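Local coordinates for putative metal binding protein (Coccidioides immitis, PDB 3CVG), which probably binds a metal ion or another small solute in the manner of periplasmic binding proteins, although its physiological ligand is not established, at residues D105-I110 and S154-K159; A117-D122 and R198-T203; K131-A136 and I167-W172; V145-R150 and E162-I167. One frame throughout, in Å; residues are numbered along the deposited sequence.

Along the chain, the first segments of all four contacts come in order: strand 105-110, the loop 117-122, helix 131-136 and segment 145-150, around strand 147-149. The chain then turns back on itself. Interaction 1 closes first, when residues 154-159, at the start of helix 155-166, reach strand 105-110 across 43 residues. Interaction 4 follows, closing 11 residues. Interaction 3 comes next, sharing Ile-167 with it, and interaction 2 closes last, over 75 residues. Interaction 4 thus nests inside 3, and 3 inside 2, while interaction 1 crosses all three. They tie helix 155-166 to strands 100-111 and 147-149, the loop after strand 100-111 to strand 200-204, and helix 125-138 to the loop after helix 155-166.

Interaction 1. Residues D105-I110 and S154-K159; sequences DHFMLI and SATNIK
Phe-107 reaches from its strand to the N-terminal end of helix 155-166, where Lys-159, Thr-156 and Ala-155 receive its ring. The aliphatic part of Lys-159 lies over one face in a CH-pi contact: CG stands 4.1 Å from the centroid of the Phe-107 ring, 14° off its normal, and Lys-159 CD reaches Phe-107 CD2 at 3.5 Å. At the rim, Thr-156 OG1 approaches Phe-107 CE1 near the ring plane at 3.7 Å. Ala-155 CB packs against Phe-107 CZ at 4.3 Å. The lysine can lie across the ring because CG is anti to its backbone N (chi1 170°) and the chain then bends at each later torsion, carrying NZ to a hydrogen bond with the carbonyl oxygen of Pro-232. Further out, the helix start is fixed by Ser-154, an N-cap whose OG accepts from Asn-157 N at 3.2 Å and is itself held by Asp-152. The nearest side-chain atom of Thr-156 is about 3 Å from a bound calcium ion. The contact itself has no hydrogen bond and rests on van der Waals and CH-pi packing: the ring holds the aliphatic chain of Lys-159 while its ammonium bonds to Pro-232, and strand 100-111 backs the helix turn beside the metal.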
loop_
_atom_site.group_PDB
_atom_site.type_symbol
_atom_site.label_atom_id
_atom_site.label_comp_id
_atom_site.label_asym_id
_atom_site.label_seq_id
_atom_site.Cartn_x
_atom_site.Cartn_y
_atom_site.Cartn_z
ATOM N N ASP A 105 -1.266 5.373 -4.051
ATOM C CA ASP A 105 -2.305 4.596 -3.390
ATOM C C ASP A 105 -2.739 5.430 -2.188
ATOM O O ASP A 105 -2.111 6.445 -1.877
ATOM C CB ASP A 105 -1.739 3.238 -2.958
ATOM C CG ASP A 105 -2.772 2.365 -2.254
ATOM O OD1 ASP A 105 -3.984 2.535 -2.506
ATOM O OD2 ASP A 105 -2.362 1.492 -1.460
ATOM N N HIS A 106 -3.807 5.026 -1.510
ATOM C CA HIS A 106 -4.279 5.805 -0.374
ATOM C C HIS A 106 -4.730 4.945 0.803
ATOM O O HIS A 106 -5.386 3.921 0.622
ATOM C CB HIS A 106 -5.430 6.720 -0.807
ATOM C CG HIS A 106 -5.135 7.514 -2.046
ATOM N ND1 HIS A 106 -5.309 7.006 -3.316
ATOM C CD2 HIS A 106 -4.612 8.755 -2.206
ATOM C CE1 HIS A 106 -4.905 7.896 -4.204
ATOM N NE2 HIS A 106 -4.476 8.965 -3.557
ATOM N N PHE A 107 -4.351 5.364 2.006
ATOM C CA PHE A 107 -4.747 4.665 3.228
ATOM C C PHE A 107 -6.016 5.365 3.732
ATOM O O PHE A 107 -6.326 6.484 3.310
ATOM C CB PHE A 107 -3.658 4.797 4.308
ATOM C CG PHE A 107 -2.423 3.957 4.057
ATOM C CD1 PHE A 107 -2.474 2.570 4.141
ATOM C CD2 PHE A 107 -1.197 4.565 3.776
ATOM C CE1 PHE A 107 -1.322 1.793 3.956
ATOM C CE2 PHE A 107 -0.041 3.801 3.588
ATOM C CZ PHE A 107 -0.105 2.410 3.679
HETATM N N MSE A 108 -6.755 4.707 4.618
HETATM C CA MSE A 108 -7.941 5.316 5.205
HETATM C C MSE A 108 -8.171 4.809 6.624
HETATM O O MSE A 108 -7.827 3.666 6.953
HETATM C CB MSE A 108 -9.202 5.080 4.347
HETATM C CG MSE A 108 -9.267 3.781 3.542
HETATM SE SE MSE A 108 -10.837 3.741 2.324
HETATM C CE MSE A 108 -12.218 3.258 3.584
ATOM N N LEU A 109 -8.703 5.683 7.473
ATOM C CA LEU A 109 -9.031 5.315 8.846
ATOM C C LEU A 109 -10.534 5.100 8.837
ATOM O O LEU A 109 -11.295 6.001 8.474
ATOM C CB LEU A 109 -8.687 6.438 9.821
ATOM C CG LEU A 109 -9.112 6.170 11.267
ATOM C CD1 LEU A 109 -8.327 4.973 11.829
ATOM C CD2 LEU A 109 -8.882 7.420 12.102
ATOM N N ILE A 110 -10.961 3.898 9.196
ATOM C CA ILE A 110 -12.381 3.596 9.220
ATOM C C ILE A 110 -12.749 3.103 10.620
ATOM O O ILE A 110 -11.882 2.670 11.382
ATOM C CB ILE A 110 -12.730 2.538 8.144
ATOM C CG1 ILE A 110 -12.099 1.185 8.488
ATOM C CG2 ILE A 110 -12.206 2.993 6.782
ATOM C CD1 ILE A 110 -12.970 0.308 9.373
ATOM N N SER A 154 3.782 -5.064 7.461
ATOM C CA SER A 154 3.330 -4.556 6.165
ATOM C C SER A 154 3.303 -3.032 6.112
ATOM O O SER A 154 3.435 -2.360 7.131
ATOM C CB SER A 154 1.923 -5.072 5.866
ATOM O OG SER A 154 0.988 -4.516 6.778
ATOM N N ALA A 155 3.110 -2.491 4.908
ATOM C CA ALA A 155 3.028 -1.050 4.732
ATOM C C ALA A 155 1.919 -0.492 5.643
ATOM O O ALA A 155 2.091 0.547 6.271
ATOM C CB ALA A 155 2.743 -0.719 3.263
ATOM N N THR A 156 0.789 -1.191 5.725
ATOM C CA THR A 156 -0.312 -0.751 6.584
ATOM C C THR A 156 0.140 -0.716 8.054
ATOM O O THR A 156 -0.095 0.261 8.760
ATOM C CB THR A 156 -1.531 -1.693 6.430
ATOM O OG1 THR A 156 -1.986 -1.649 5.072
ATOM C CG2 THR A 156 -2.669 -1.271 7.345
ATOM N N ASN A 157 0.786 -1.785 8.511
ATOM C CA ASN A 157 1.281 -1.845 9.885
ATOM C C ASN A 157 2.257 -0.693 10.133
ATOM O O ASN A 157 2.157 0.005 11.141
ATOM C CB ASN A 157 1.963 -3.198 10.133
ATOM C CG ASN A 157 2.561 -3.326 11.538
ATOM O OD1 ASN A 157 2.070 -2.745 12.516
ATOM N ND2 ASN A 157 3.600 -4.126 11.644
ATOM N N ILE A 158 3.189 -0.486 9.211
ATOM C CA ILE A 158 4.156 0.600 9.349
ATOM C C ILE A 158 3.398 1.926 9.535
ATOM O O ILE A 158 3.699 2.716 10.430
ATOM C CB ILE A 158 5.062 0.688 8.079
ATOM C CG1 ILE A 158 6.066 -0.468 8.072
ATOM C CG2 ILE A 158 5.785 2.049 8.022
ATOM C CD1 ILE A 158 6.697 -0.723 6.690
ATOM N N LYS A 159 2.381 2.130 8.701
ATOM C CA LYS A 159 1.593 3.356 8.722
ATOM C C LYS A 159 0.915 3.637 10.066
ATOM O O LYS A 159 1.074 4.726 10.630
ATOM C CB LYS A 159 0.527 3.299 7.640
ATOM C CG LYS A 159 -0.496 4.406 7.740
ATOM C CD LYS A 159 -0.132 5.617 6.910
ATOM C CE LYS A 159 1.164 6.257 7.317
ATOM N NZ LYS A 159 2.017 6.481 6.101
#

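Interaction 2. Residues A117-D122 and R198-T203; sequences AKLSGD and REYTIT
Tyr-200 carries most of the buried surface, with Ala-117 and Leu-119 both on one side of its ring, each approaching obliquely, and its hydroxyl meeting the loop backbone. Ala-117 N donates to Tyr-200 OH at 3.0 Å, with an N-H...O angle of 155°. The same hydroxyl is hydrogen-bonded to Asn-115 OD1, an oxygen also bound by Leu-119 N, and this linkage ties the turn of the loop to the phenol. The methyl group of Ala-117 closes in on the same end of the ring, its CB lying 3.6 Å from Tyr-200 CZ. Leu-119 comes in farther from the hydroxyl, its CD1 3.5 Å from Tyr-200 CE1, as the two side chains run past each other in opposite directions. Tyr-200 lies near the N-terminal end of strand 200-204, just after the Schellman motif at Arg-198 that ends helix 187-196. In this periplasmic-binding-protein fold the strand pairs antiparallel with strand 100-111 and parallel with strand 147-149. The tyrosine holds its CG beside the backbone N and anti to the carbonyl carbon (chi1 -67°), which directs the ring out of the strand to the loop that links strand 100-111 to helix 125-138. Selenomethionine Met-132 of that helix touches both Ala-117 and Tyr-200, while Leu-119 also rests on Leu-109 of the neighbouring strand and on Lys-131.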
loop_
_atom_site.group_PDB
_atom_site.type_symbol
_atom_site.label_atom_id
_atom_site.label_comp_id
_atom_site.label_asym_id
_atom_site.label_seq_id
_atom_site.Cartn_x
_atom_site.Cartn_y
_atom_site.Cartn_z
ATOM N N ALA A 117 -15.278 6.829 19.811
ATOM C CA ALA A 117 -14.179 7.765 20.013
ATOM C C ALA A 117 -14.633 9.189 19.685
ATOM O O ALA A 117 -13.897 10.154 19.901
ATOM C CB ALA A 117 -12.997 7.385 19.140
ATOM N N LYS A 118 -15.844 9.303 19.150
ATOM C CA LYS A 118 -16.416 10.601 18.795
ATOM C C LYS A 118 -15.516 11.423 17.870
ATOM O O LYS A 118 -15.309 12.620 18.074
ATOM C CB LYS A 118 -16.746 11.372 20.079
ATOM C CG LYS A 118 -17.727 10.605 20.948
ATOM C CD LYS A 118 -17.943 11.221 22.322
ATOM C CE LYS A 118 -18.914 10.356 23.130
ATOM N NZ LYS A 118 -18.525 8.902 23.143
ATOM N N LEU A 119 -14.998 10.761 16.840
ATOM C CA LEU A 119 -14.128 11.392 15.857
ATOM C C LEU A 119 -14.903 12.341 14.949
ATOM O O LEU A 119 -16.003 12.021 14.500
ATOM C CB LEU A 119 -13.448 10.326 14.994
ATOM C CG LEU A 119 -12.561 9.303 15.706
ATOM C CD1 LEU A 119 -11.791 8.501 14.669
ATOM C CD2 LEU A 119 -11.597 10.026 16.644
ATOM N N SER A 120 -14.314 13.503 14.680
ATOM C CA SER A 120 -14.928 14.510 13.817
ATOM C C SER A 120 -14.200 14.545 12.474
ATOM O O SER A 120 -12.999 14.797 12.410
ATOM C CB SER A 120 -14.860 15.887 14.483
ATOM O OG SER A 120 -15.465 16.880 13.670
ATOM N N GLY A 121 -14.947 14.296 11.404
ATOM C CA GLY A 121 -14.382 14.266 10.065
ATOM C C GLY A 121 -13.349 15.304 9.657
ATOM O O GLY A 121 -12.431 14.993 8.895
ATOM N N ASP A 122 -13.477 16.532 10.150
ATOM C CA ASP A 122 -12.534 17.579 9.777
ATOM C C ASP A 122 -11.211 17.550 10.538
ATOM O O ASP A 122 -10.224 18.128 10.085
ATOM C CB ASP A 122 -13.191 18.953 9.933
ATOM C CG ASP A 122 -14.518 19.053 9.198
ATOM O OD1 ASP A 122 -14.623 18.528 8.066
ATOM O OD2 ASP A 122 -15.455 19.667 9.750
ATOM N N ARG A 198 -16.487 -4.080 15.327
ATOM C CA ARG A 198 -16.734 -2.676 15.647
ATOM C C ARG A 198 -15.473 -1.974 16.156
ATOM O O ARG A 198 -15.488 -1.322 17.199
ATOM C CB ARG A 198 -17.858 -2.542 16.682
ATOM C CG ARG A 198 -19.212 -3.018 16.176
ATOM C CD ARG A 198 -20.293 -2.801 17.224
ATOM N NE ARG A 198 -20.118 -3.711 18.352
ATOM C CZ ARG A 198 -20.739 -3.586 19.518
ATOM N NH1 ARG A 198 -21.586 -2.581 19.719
ATOM N NH2 ARG A 198 -20.515 -4.468 20.482
ATOM N N GLU A 199 -14.379 -2.113 15.414
ATOM C CA GLU A 199 -13.124 -1.480 15.792
ATOM C C GLU A 199 -12.659 -0.528 14.697
ATOM O O GLU A 199 -13.057 -0.649 13.529
ATOM C CB GLU A 199 -12.038 -2.540 16.024
ATOM C CG GLU A 199 -12.434 -3.636 16.997
ATOM C CD GLU A 199 -11.343 -4.672 17.227
ATOM O OE1 GLU A 199 -10.446 -4.838 16.365
ATOM O OE2 GLU A 199 -11.396 -5.342 18.274
ATOM N N TYR A 200 -11.830 0.431 15.080
ATOM C CA TYR A 200 -11.265 1.360 14.120
ATOM C C TYR A 200 -10.033 0.659 13.565
ATOM O O TYR A 200 -9.463 -0.219 14.223
ATOM C CB TYR A 200 -10.818 2.650 14.803
ATOM C CG TYR A 200 -11.944 3.487 15.369
ATOM C CD1 TYR A 200 -12.405 4.621 14.699
ATOM C CD2 TYR A 200 -12.520 3.168 16.599
ATOM C CE1 TYR A 200 -13.413 5.426 15.243
ATOM C CE2 TYR A 200 -13.525 3.964 17.154
ATOM C CZ TYR A 200 -13.967 5.094 16.472
ATOM O OH TYR A 200 -14.947 5.889 17.034
ATOM N N THR A 201 -9.636 1.023 12.352
ATOM C CA THR A 201 -8.451 0.436 11.760
ATOM C C THR A 201 -7.996 1.236 10.553
ATOM O O THR A 201 -8.791 1.937 9.924
ATOM C CB THR A 201 -8.698 -1.018 11.298
ATOM O OG1 THR A 201 -7.445 -1.632 10.995
ATOM C CG2 THR A 201 -9.571 -1.047 10.034
ATOM N N ILE A 202 -6.706 1.149 10.255
ATOM C CA ILE A 202 -6.164 1.806 9.077
ATOM C C ILE A 202 -6.184 0.692 8.045
ATOM O O ILE A 202 -5.752 -0.428 8.328
ATOM C CB ILE A 202 -4.719 2.298 9.298
ATOM C CG1 ILE A 202 -4.730 3.554 10.181
ATOM C CG2 ILE A 202 -4.042 2.568 7.963
ATOM C CD1 ILE A 202 -5.352 4.788 9.534
ATOM N N THR A 203 -6.730 0.998 6.873
ATOM C CA THR A 203 -6.830 0.044 5.780
ATOM C C THR A 203 -6.497 0.828 4.504
ATOM O O THR A 203 -6.064 1.980 4.581
ATOM C CB THR A 203 -8.273 -0.563 5.703
ATOM O OG1 THR A 203 -8.335 -1.557 4.673
ATOM C CG2 THR A 203 -9.308 0.519 5.411
#

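Interaction 3. Residues K131-A136 and I167-W172; sequences KMHDAA and IGQVPW
His-133 extends its imidazole off helix 125-138 with CG anti to the backbone N (chi1 169°), and Gln-169 folds its chain to meet it, by a chi2 of -58° about the CB-CG bond, so that the amide comes over one face of the ring. The meeting takes place at the surface of an alpha/beta lobe of the periplasmic-binding-protein fold, just after helix 155-166 ends in a Schellman motif. Gly-168, with its positive phi, is the C-prime residue of that motif, and its N bonds back to Leu-165 O; the chain leaves the helix there and presents Gln-169 to the histidine. The side chains cross at about a right angle, with ring and amide planes 37° apart. Gln-169 CD stands 3.2 Å above the imidazole plane, displaced toward the rim, at 3.3 Å from His-133 NE2. Although Gln-169 OE1 comes within 2.9 Å of His-133 NE2, the angle is too poor for a hydrogen bond, since the oxygen stands well above the ring plane, outward of the nitrogen, and not in the plane where an N-H would point. Trp-164 also touches the histidine. The rotation of the imidazole is set from within its own helix, by a hydrogen bond that may polarise the ring: His-133 ND1 donates to Asp-134 OD1 at 2.8 Å, the carboxylate oxygen being met on its anti side, almost exactly in the ring plane.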
loop_
_atom_site.group_PDB
_atom_site.type_symbol
_atom_site.label_atom_id
_atom_site.label_comp_id
_atom_site.label_asym_id
_atom_site.label_seq_id
_atom_site.Cartn_x
_atom_site.Cartn_y
_atom_site.Cartn_z
ATOM N N LYS A 131 -7.455 11.245 20.014
ATOM C CA LYS A 131 -8.805 11.059 20.538
ATOM C C LYS A 131 -9.116 9.582 20.806
ATOM O O LYS A 131 -9.686 9.241 21.846
ATOM C CB LYS A 131 -9.825 11.634 19.548
ATOM C CG LYS A 131 -11.051 12.248 20.201
ATOM C CD LYS A 131 -11.819 13.099 19.195
ATOM C CE LYS A 131 -12.961 13.864 19.844
ATOM N NZ LYS A 131 -13.575 14.831 18.888
HETATM N N MSE A 132 -8.763 8.707 19.868
HETATM C CA MSE A 132 -9.003 7.281 20.058
HETATM C C MSE A 132 -8.259 6.786 21.293
HETATM O O MSE A 132 -8.825 6.072 22.120
HETATM C CB MSE A 132 -8.549 6.478 18.829
HETATM C CG MSE A 132 -9.540 6.482 17.654
HETATM SE SE MSE A 132 -8.989 5.372 16.135
HETATM C CE MSE A 132 -8.698 3.715 17.081
ATOM N N HIS A 133 -6.994 7.170 21.415
ATOM C CA HIS A 133 -6.179 6.754 22.552
ATOM C C HIS A 133 -6.832 7.086 23.892
ATOM O O HIS A 133 -7.015 6.203 24.728
ATOM C CB HIS A 133 -4.787 7.400 22.491
ATOM C CG HIS A 133 -3.992 7.242 23.750
ATOM N ND1 HIS A 133 -4.126 8.091 24.828
ATOM C CD2 HIS A 133 -3.070 6.316 24.116
ATOM C CE1 HIS A 133 -3.323 7.697 25.801
ATOM N NE2 HIS A 133 -2.673 6.624 25.395
ATOM N N ASP A 134 -7.189 8.352 24.083
ATOM C CA ASP A 134 -7.799 8.786 25.335
ATOM C C ASP A 134 -9.132 8.084 25.600
ATOM O O ASP A 134 -9.420 7.682 26.733
ATOM C CB ASP A 134 -7.985 10.307 25.327
ATOM C CG ASP A 134 -6.677 11.055 25.122
ATOM O OD1 ASP A 134 -5.593 10.440 25.265
ATOM O OD2 ASP A 134 -6.725 12.267 24.826
ATOM N N ALA A 135 -9.941 7.927 24.557
ATOM C CA ALA A 135 -11.233 7.259 24.707
ATOM C C ALA A 135 -11.025 5.773 24.992
ATOM O O ALA A 135 -11.790 5.162 25.729
ATOM C CB ALA A 135 -12.073 7.436 23.445
ATOM N N ALA A 136 -9.995 5.186 24.395
ATOM C CA ALA A 136 -9.729 3.775 24.625
ATOM C C ALA A 136 -9.239 3.616 26.061
ATOM O O ALA A 136 -9.623 2.682 26.761
ATOM C CB ALA A 136 -8.683 3.263 23.636
ATOM N N ILE A 167 1.970 10.735 17.880
ATOM C CA ILE A 167 1.323 11.400 19.005
ATOM C C ILE A 167 1.924 10.964 20.347
ATOM O O ILE A 167 1.308 11.134 21.398
ATOM C CB ILE A 167 -0.200 11.165 19.028
ATOM C CG1 ILE A 167 -0.511 9.678 19.176
ATOM C CG2 ILE A 167 -0.832 11.757 17.758
ATOM C CD1 ILE A 167 -1.946 9.406 19.550
ATOM N N GLY A 168 3.131 10.399 20.294
ATOM C CA GLY A 168 3.823 9.971 21.500
ATOM C C GLY A 168 3.334 8.719 22.205
ATOM O O GLY A 168 3.576 8.558 23.404
ATOM N N GLN A 169 2.665 7.828 21.480
ATOM C CA GLN A 169 2.161 6.594 22.083
ATOM C C GLN A 169 2.817 5.342 21.496
ATOM O O GLN A 169 3.166 5.307 20.310
ATOM C CB GLN A 169 0.645 6.479 21.894
ATOM C CG GLN A 169 -0.178 7.635 22.450
ATOM C CD GLN A 169 0.030 7.841 23.931
ATOM O OE1 GLN A 169 0.179 6.881 24.687
ATOM N NE2 GLN A 169 0.026 9.097 24.360
ATOM N N VAL A 170 2.984 4.318 22.335
ATOM C CA VAL A 170 3.558 3.045 21.909
ATOM C C VAL A 170 2.630 1.972 22.482
ATOM O O VAL A 170 2.950 1.328 23.483
ATOM C CB VAL A 170 4.987 2.826 22.479
ATOM C CG1 VAL A 170 5.658 1.672 21.734
ATOM C CG2 VAL A 170 5.828 4.107 22.353
ATOM N N PRO A 171 1.464 1.762 21.847
ATOM C CA PRO A 171 0.452 0.782 22.277
ATOM C C PRO A 171 0.929 -0.651 22.472
ATOM O O PRO A 171 0.437 -1.352 23.361
ATOM C CB PRO A 171 -0.610 0.866 21.178
ATOM C CG PRO A 171 -0.439 2.249 20.629
ATOM C CD PRO A 171 1.051 2.415 20.593
ATOM N N TRP A 172 1.868 -1.089 21.638
ATOM C CA TRP A 172 2.389 -2.457 21.714
ATOM C C TRP A 172 3.434 -2.680 22.794
ATOM O O TRP A 172 3.671 -3.822 23.187
ATOM C CB TRP A 172 2.975 -2.862 20.360
ATOM C CG TRP A 172 3.965 -1.868 19.840
ATOM C CD1 TRP A 172 5.304 -1.837 20.088
ATOM C CD2 TRP A 172 3.680 -0.730 19.015
ATOM N NE1 TRP A 172 5.874 -0.753 19.468
ATOM C CE2 TRP A 172 4.903 -0.054 18.804
ATOM C CE3 TRP A 172 2.513 -0.219 18.431
ATOM C CZ2 TRP A 172 4.995 1.114 18.031
ATOM C CZ3 TRP A 172 2.603 0.943 17.657
ATOM C CH2 TRP A 172 3.838 1.593 17.467
#

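Interaction 4. Residues V145-R150 and E162-I167; sequences VRFLSR and ELWLSI
The carbonyl oxygen of Trp-164, whose indole packs on Phe-147, is gripped by two backbone N-H groups: Ile-167 N donates to Trp-164 O at 3.1 Å, and Gln-169 N bonds to it as well, at 3.1 Å, in the Schellman motif that closes the helix. With this end of the helix fixed, the indole reaches inward to the strand. Its CG sits beside the backbone N and anti to the carbonyl carbon (chi1 -72°), and the edge carrying NE1 and CZ2 is presented to the face of Phe-147. The result is a T-shaped (edge-to-face) pair, with the planes at 89° and the Phe-147 ring centroid 4.9 Å from that of the Trp-164 five-membered ring. Trp-164 NE1 rides over the rim of the phenyl face, 3.6 Å from Phe-147 CE2, while Trp-164 CZ2 covers the root of the ring at 3.7 Å from Phe-147 CG. No hydrogen bond crosses between the segments. Strand 147-149, helix 155-166 and strand 180-182 form a beta-alpha-beta unit with its two strands parallel, as expected of the alpha/beta lobes of this superfamily, and the aromatic pair lies between its first strand and its helix. Phe-147 extends to the helix with CG anti to its own N (chi1 -179°), and is also touched by Met-132 and Glu-160. Phe-129 adds a second edge-to-face partner for Trp-164, whose indole also meets the rings of Trp-179 and Tyr-180. Two residues along the strand, Ser-149 OG is hydrogen-bonded to both Glu-160 OE2 of the same helix and Tyr-180 OH of the following strand.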
loop_
_atom_site.group_PDB
_atom_site.type_symbol
_atom_site.label_atom_id
_atom_site.label_comp_id
_atom_site.label_asym_id
_atom_site.label_seq_id
_atom_site.Cartn_x
_atom_site.Cartn_y
_atom_site.Cartn_z
ATOM N N VAL A 145 -13.597 1.555 22.674
ATOM C CA VAL A 145 -12.759 1.965 21.553
ATOM C C VAL A 145 -11.582 1.000 21.424
ATOM O O VAL A 145 -10.777 0.873 22.345
ATOM C CB VAL A 145 -12.218 3.391 21.768
ATOM C CG1 VAL A 145 -11.247 3.766 20.654
ATOM C CG2 VAL A 145 -13.380 4.378 21.818
ATOM N N ARG A 146 -11.516 0.297 20.297
ATOM C CA ARG A 146 -10.427 -0.639 20.024
ATOM C C ARG A 146 -9.867 -0.352 18.621
ATOM O O ARG A 146 -10.588 0.131 17.744
ATOM C CB ARG A 146 -10.924 -2.090 20.136
ATOM C CG ARG A 146 -11.302 -2.499 21.579
ATOM C CD ARG A 146 -11.969 -3.864 21.627
ATOM N NE ARG A 146 -11.119 -4.922 21.078
ATOM C CZ ARG A 146 -10.063 -5.434 21.702
ATOM N NH1 ARG A 146 -9.717 -4.989 22.906
ATOM N NH2 ARG A 146 -9.365 -6.403 21.131
ATOM N N PHE A 147 -8.578 -0.623 18.427
ATOM C CA PHE A 147 -7.919 -0.386 17.142
ATOM C C PHE A 147 -7.289 -1.680 16.640
ATOM O O PHE A 147 -6.486 -2.288 17.355
ATOM C CB PHE A 147 -6.820 0.670 17.300
ATOM C CG PHE A 147 -6.111 0.988 16.024
ATOM C CD1 PHE A 147 -6.605 1.964 15.167
ATOM C CD2 PHE A 147 -4.977 0.275 15.648
ATOM C CE1 PHE A 147 -5.978 2.228 13.957
ATOM C CE2 PHE A 147 -4.347 0.538 14.433
ATOM C CZ PHE A 147 -4.854 1.517 13.594
ATOM N N LEU A 148 -7.632 -2.082 15.415
ATOM C CA LEU A 148 -7.099 -3.317 14.835
ATOM C C LEU A 148 -5.816 -3.119 14.032
ATOM O O LEU A 148 -5.774 -2.360 13.056
ATOM C CB LEU A 148 -8.153 -4.004 13.947
ATOM C CG LEU A 148 -7.889 -5.456 13.500
ATOM C CD1 LEU A 148 -9.217 -6.144 13.236
ATOM C CD2 LEU A 148 -6.996 -5.525 12.244
ATOM N N SER A 149 -4.770 -3.815 14.453
ATOM C CA SER A 149 -3.476 -3.757 13.789
ATOM C C SER A 149 -3.147 -5.115 13.174
ATOM O O SER A 149 -3.275 -6.154 13.826
ATOM C CB SER A 149 -2.383 -3.356 14.789
ATOM O OG SER A 149 -1.082 -3.600 14.273
ATOM N N ARG A 150 -2.734 -5.111 11.911
ATOM C CA ARG A 150 -2.356 -6.353 11.251
ATOM C C ARG A 150 -1.044 -6.897 11.839
ATOM O O ARG A 150 -0.722 -8.075 11.658
ATOM C CB ARG A 150 -2.258 -6.139 9.742
ATOM C CG ARG A 150 -3.642 -6.075 9.083
ATOM C CD ARG A 150 -3.561 -5.645 7.628
ATOM N NE ARG A 150 -2.628 -6.475 6.876
ATOM C CZ ARG A 150 -1.982 -6.065 5.791
ATOM N NH1 ARG A 150 -2.172 -4.836 5.330
ATOM N NH2 ARG A 150 -1.130 -6.879 5.180
ATOM N N GLU A 162 3.432 4.210 12.737
ATOM C CA GLU A 162 3.936 5.555 12.545
ATOM C C GLU A 162 2.968 6.587 13.145
ATOM O O GLU A 162 3.404 7.529 13.806
ATOM C CB GLU A 162 4.048 5.786 11.055
ATOM C CG GLU A 162 5.162 6.689 10.619
ATOM C CD GLU A 162 5.429 6.530 9.130
ATOM O OE1 GLU A 162 4.582 6.962 8.316
ATOM O OE2 GLU A 162 6.467 5.932 8.772
ATOM N N LEU A 163 1.666 6.433 12.881
ATOM C CA LEU A 163 0.665 7.381 13.378
ATOM C C LEU A 163 0.615 7.400 14.909
ATOM O O LEU A 163 0.558 8.464 15.519
ATOM C CB LEU A 163 -0.710 7.043 12.774
ATOM C CG LEU A 163 -0.779 7.310 11.268
ATOM C CD1 LEU A 163 -2.072 6.767 10.699
ATOM C CD2 LEU A 163 -0.665 8.804 11.032
ATOM N N TRP A 164 0.647 6.229 15.539
ATOM C CA TRP A 164 0.641 6.182 17.007
ATOM C C TRP A 164 1.865 6.895 17.588
ATOM O O TRP A 164 1.753 7.717 18.511
ATOM C CB TRP A 164 0.606 4.728 17.496
ATOM C CG TRP A 164 -0.738 4.079 17.276
ATOM C CD1 TRP A 164 -1.023 3.029 16.458
ATOM C CD2 TRP A 164 -1.981 4.491 17.850
ATOM N NE1 TRP A 164 -2.374 2.758 16.481
ATOM C CE2 TRP A 164 -2.985 3.643 17.331
ATOM C CE3 TRP A 164 -2.347 5.498 18.751
ATOM C CZ2 TRP A 164 -4.329 3.771 17.683
ATOM C CZ3 TRP A 164 -3.689 5.628 19.098
ATOM C CH2 TRP A 164 -4.660 4.769 18.565
ATOM N N LEU A 165 3.037 6.582 17.047
ATOM C CA LEU A 165 4.263 7.213 17.518
ATOM C C LEU A 165 4.218 8.728 17.318
ATOM O O LEU A 165 4.760 9.465 18.137
ATOM C CB LEU A 165 5.486 6.637 16.797
ATOM C CG LEU A 165 5.854 5.169 17.090
ATOM C CD1 LEU A 165 7.100 4.819 16.323
ATOM C CD2 LEU A 165 6.094 4.953 18.577
ATOM N N SER A 166 3.568 9.189 16.246
ATOM C CA SER A 166 3.478 10.628 15.960
ATOM C C SER A 166 2.804 11.407 17.093
ATOM O O SER A 166 3.031 12.610 17.247
ATOM C CB SER A 166 2.726 10.888 14.638
ATOM O OG SER A 166 1.330 10.660 14.771
ATOM N N ILE A 167 1.970 10.735 17.880
ATOM C CA ILE A 167 1.323 11.400 19.005
ATOM C C ILE A 167 1.924 10.964 20.347
ATOM O O ILE A 167 1.308 11.134 21.398
ATOM C CB ILE A 167 -0.200 11.165 19.028
ATOM C CG1 ILE A 167 -0.511 9.678 19.176
ATOM C CG2 ILE A 167 -0.832 11.757 17.758
ATOM C CD1 ILE A 167 -1.946 9.406 19.550
#